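Local structure of N-acetylneuraminic acid (Sialic acid) synthetase (Leptospira borgpetersenii serovar Hardjo-bovis, 6NCS) at residues Gln11-Gly16 and Gly144-Leu149. The protein probably acts as a sialic acid synthase of the NeuB family, making N-acetylneuraminic acid or its 9-phosphate, and carries a bound manganese ion. Numbering follows the deposited sequence.
Sequences QEITLG and GLIVIL. With ACT (acetate ion), chain E.
One methyl group, CD1 of I146, makes the closest approach to both I13 and L15, and no hydrogen bond crosses between the two segments. The fold is a TIM barrel. I146 begins one of its parallel strands, while I13 and L15 lie on the first strand of a small N-terminal hairpin, 13-15 with 18-20, which lies across the N-terminal end of the barrel. H210 just follows its strand and H231 ends its own, so the manganese lies at the C-terminal end of the barrel, and this contact at the other.

I146 reaches out with its chain nearly extended (chi2 160°), which carries CD1 to the hairpin. There it meets L15 CD2 at 3.7 Å and also lies 3.9 Å from L15 CB; the two side chains run past each other in opposite directions. On the I13 side the partner is the branch methyl CG2, anti to the backbone N, at 4.0 Å from I146 CD1. I13 also packs on I174 of the neighbouring barrel strand, and I146 also touches I123 and P172.

T14, between I13 and L15 in sequence, points its CB away from the barrel strand. An acetate, probably from the crystallisation liquor, lies beside this part of the hairpin. The T14 backbone N donates to acetate OXT at 3.0 Å (158° at the hydrogen), and acetate O lies 3.8 Å from I13 CG2.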
ATOM      1  N   GLN A  11     -10.263   2.493  15.547  1.00 27.52           N
ATOM      2  CA  GLN A  11     -10.388   2.792  16.967  1.00 30.74           C
ATOM      3  C   GLN A  11      -9.172   2.251  17.702  1.00 32.23           C
ATOM      4  O   GLN A  11      -8.953   1.036  17.736  1.00 33.43           O
ATOM      5  CB  GLN A  11     -11.668   2.183  17.532  1.00 38.31           C
ATOM      6  CG  GLN A  11     -12.936   2.650  16.859  1.00 53.11           C
ATOM      7  CD  GLN A  11     -14.156   2.430  17.731  1.00 67.05           C
ATOM      8  OE1 GLN A  11     -15.186   1.937  17.270  1.00 71.18           O
ATOM      9  NE2 GLN A  11     -14.047   2.800  19.004  1.00 67.99           N
ATOM     10  N   GLU A  12      -8.385   3.141  18.301  1.00 24.08           N
ATOM     11  CA  GLU A  12      -7.122   2.711  18.875  1.00 22.14           C
ATOM     12  C   GLU A  12      -7.351   1.875  20.128  1.00 30.66           C
ATOM     13  O   GLU A  12      -8.336   2.042  20.850  1.00 30.92           O
ATOM     14  CB  GLU A  12      -6.241   3.919  19.193  1.00 30.32           C
ATOM     15  CG  GLU A  12      -6.852   4.866  20.190  1.00 33.69           C
ATOM     16  CD  GLU A  12      -5.899   5.975  20.614  1.00 42.17           C
ATOM     17  OE1 GLU A  12      -4.847   6.165  19.959  1.00 34.65           O
ATOM     18  OE2 GLU A  12      -6.209   6.655  21.612  1.00 39.83           O
ATOM     19  N   ILE A  13      -6.441   0.942  20.358  1.00 25.83           N
ATOM     20  CA  ILE A  13      -6.419   0.141  21.571  1.00 26.33           C
ATOM     21  C   ILE A  13      -5.280   0.664  22.426  1.00 22.76           C
ATOM     22  O   ILE A  13      -4.102   0.535  22.071  1.00 24.53           O
ATOM     23  CB  ILE A  13      -6.251  -1.351  21.272  1.00 27.88           C
ATOM     24  CG1 ILE A  13      -7.500  -1.862  20.553  1.00 29.53           C
ATOM     25  CG2 ILE A  13      -5.988  -2.116  22.565  1.00 31.45           C
ATOM     26  CD1 ILE A  13      -7.440  -3.310  20.210  1.00 33.16           C
ATOM     27  N   THR A  14      -5.632   1.258  23.558  1.00 37.63           N
ATOM     28  CA  THR A  14      -4.664   1.847  24.469  1.00 48.40           C
ATOM     29  C   THR A  14      -4.761   1.116  25.794  1.00 47.28           C
ATOM     30  O   THR A  14      -5.815   1.131  26.438  1.00 39.92           O
ATOM     31  CB  THR A  14      -4.917   3.342  24.666  1.00 51.35           C
ATOM     32  OG1 THR A  14      -6.301   3.554  24.965  1.00 51.13           O
ATOM     33  CG2 THR A  14      -4.545   4.122  23.409  1.00 52.78           C
ATOM     34  N   LEU A  15      -3.673   0.463  26.187  1.00 49.01           N
ATOM     35  CA  LEU A  15      -3.568  -0.167  27.500  1.00 51.34           C
ATOM     36  C   LEU A  15      -2.219   0.256  28.076  1.00 40.88           C
ATOM     37  O   LEU A  15      -1.196  -0.383  27.811  1.00 40.04           O
ATOM     38  CB  LEU A  15      -3.707  -1.678  27.403  1.00 36.47           C
ATOM     39  CG  LEU A  15      -4.039  -2.323  28.749  1.00 35.65           C
ATOM     40  CD1 LEU A  15      -5.430  -1.904  29.206  1.00 42.24           C
ATOM     41  CD2 LEU A  15      -3.941  -3.813  28.660  1.00 29.38           C
ATOM     42  N   GLY A  16      -2.222   1.338  28.849  1.00 39.85           N
ATOM     43  CA  GLY A  16      -0.964   1.896  29.318  1.00 44.24           C
ATOM     44  C   GLY A  16      -0.120   2.335  28.130  1.00 41.44           C
ATOM     45  O   GLY A  16      -0.563   3.114  27.274  1.00 29.78           O
ATOM     46  N   GLY A 144     -11.301 -10.840  28.924  1.00 20.30           N
ATOM     47  CA  GLY A 144     -11.150  -9.404  29.008  1.00 22.22           C
ATOM     48  C   GLY A 144      -9.832  -8.872  28.488  1.00 17.71           C
ATOM     49  O   GLY A 144      -9.664  -7.642  28.412  1.00 22.74           O
ATOM     50  N   LEU A 145      -8.891  -9.744  28.128  1.00 15.44           N
ATOM     51  CA  LEU A 145      -7.610  -9.289  27.616  1.00 16.90           C
ATOM     52  C   LEU A 145      -7.743  -8.814  26.170  1.00 16.60           C
ATOM     53  O   LEU A 145      -8.743  -9.067  25.494  1.00 18.64           O
ATOM     54  CB  LEU A 145      -6.574 -10.413  27.689  1.00 19.95           C
ATOM     55  CG  LEU A 145      -6.381 -11.060  29.059  1.00 20.22           C
ATOM     56  CD1 LEU A 145      -5.293 -12.135  28.967  1.00 24.30           C
ATOM     57  CD2 LEU A 145      -6.023 -10.002  30.088  1.00 24.22           C
ATOM     58  N   ILE A 146      -6.710  -8.113  25.704  1.00 14.97           N
ATOM     59  CA  ILE A 146      -6.622  -7.751  24.296  1.00 12.53           C
ATOM     60  C   ILE A 146      -6.420  -9.020  23.489  1.00 15.81           C
ATOM     61  O   ILE A 146      -5.603  -9.869  23.852  1.00 14.67           O
ATOM     62  CB  ILE A 146      -5.455  -6.780  24.057  1.00 15.50           C
ATOM     63  CG1 ILE A 146      -5.619  -5.505  24.891  1.00 14.74           C
ATOM     64  CG2 ILE A 146      -5.295  -6.474  22.557  1.00 16.54           C
ATOM     65  CD1 ILE A 146      -4.301  -4.769  25.065  1.00 17.62           C
ATOM     66  N   VAL A 147      -7.152  -9.156  22.384  1.00 11.76           N
ATOM     67  CA  VAL A 147      -7.093 -10.367  21.574  1.00 11.96           C
ATOM     68  C   VAL A 147      -6.687  -9.981  20.166  1.00 18.40           C
ATOM     69  O   VAL A 147      -7.315  -9.110  19.551  1.00 15.11           O
ATOM     70  CB  VAL A 147      -8.432 -11.120  21.546  1.00 14.07           C
ATOM     71  CG1 VAL A 147      -8.296 -12.352  20.653  1.00 15.22           C
ATOM     72  CG2 VAL A 147      -8.861 -11.518  22.954  1.00 20.39           C
ATOM     73  N   ILE A 148      -5.644 -10.632  19.661  1.00 12.66           N
ATOM     74  CA  ILE A 148      -5.253 -10.538  18.262  1.00 10.12           C
ATOM     75  C   ILE A 148      -5.607 -11.867  17.614  1.00 11.11           C
ATOM     76  O   ILE A 148      -5.121 -12.918  18.047  1.00 16.82           O
ATOM     77  CB  ILE A 148      -3.755 -10.246  18.103  1.00 14.42           C
ATOM     78  CG1 ILE A 148      -3.359  -8.968  18.854  1.00 17.12           C
ATOM     79  CG2 ILE A 148      -3.427 -10.155  16.624  1.00 11.96           C
ATOM     80  CD1 ILE A 148      -1.842  -8.681  18.805  1.00 14.50           C
ATOM     81  N   LEU A 149      -6.460 -11.827  16.590  1.00 12.10           N
ATOM     82  CA  LEU A 149      -6.871 -13.011  15.841  1.00 13.61           C
ATOM     83  C   LEU A 149      -6.341 -12.906  14.418  1.00 16.16           C
ATOM     84  O   LEU A 149      -6.453 -11.848  13.801  1.00 13.99           O
ATOM     85  CB  LEU A 149      -8.395 -13.121  15.813  1.00 14.23           C
ATOM     86  CG  LEU A 149      -9.025 -14.231  14.967  1.00 19.16           C
ATOM     87  CD1 LEU A 149      -8.707 -15.621  15.548  1.00 21.74           C
ATOM     88  CD2 LEU A 149     -10.532 -14.009  14.862  1.00 18.39           C
TER
HETATM   89  C   ACT E 303      -8.806  -0.470  24.725  1.00 55.66           C
HETATM   90  O   ACT E 303      -8.345  -1.415  25.442  1.00 54.32           O
HETATM   91  OXT ACT E 303      -8.362   0.710  24.584  1.00 60.44           O
HETATM   92  CH3 ACT E 303     -10.102  -0.825  23.911  1.00 45.19           C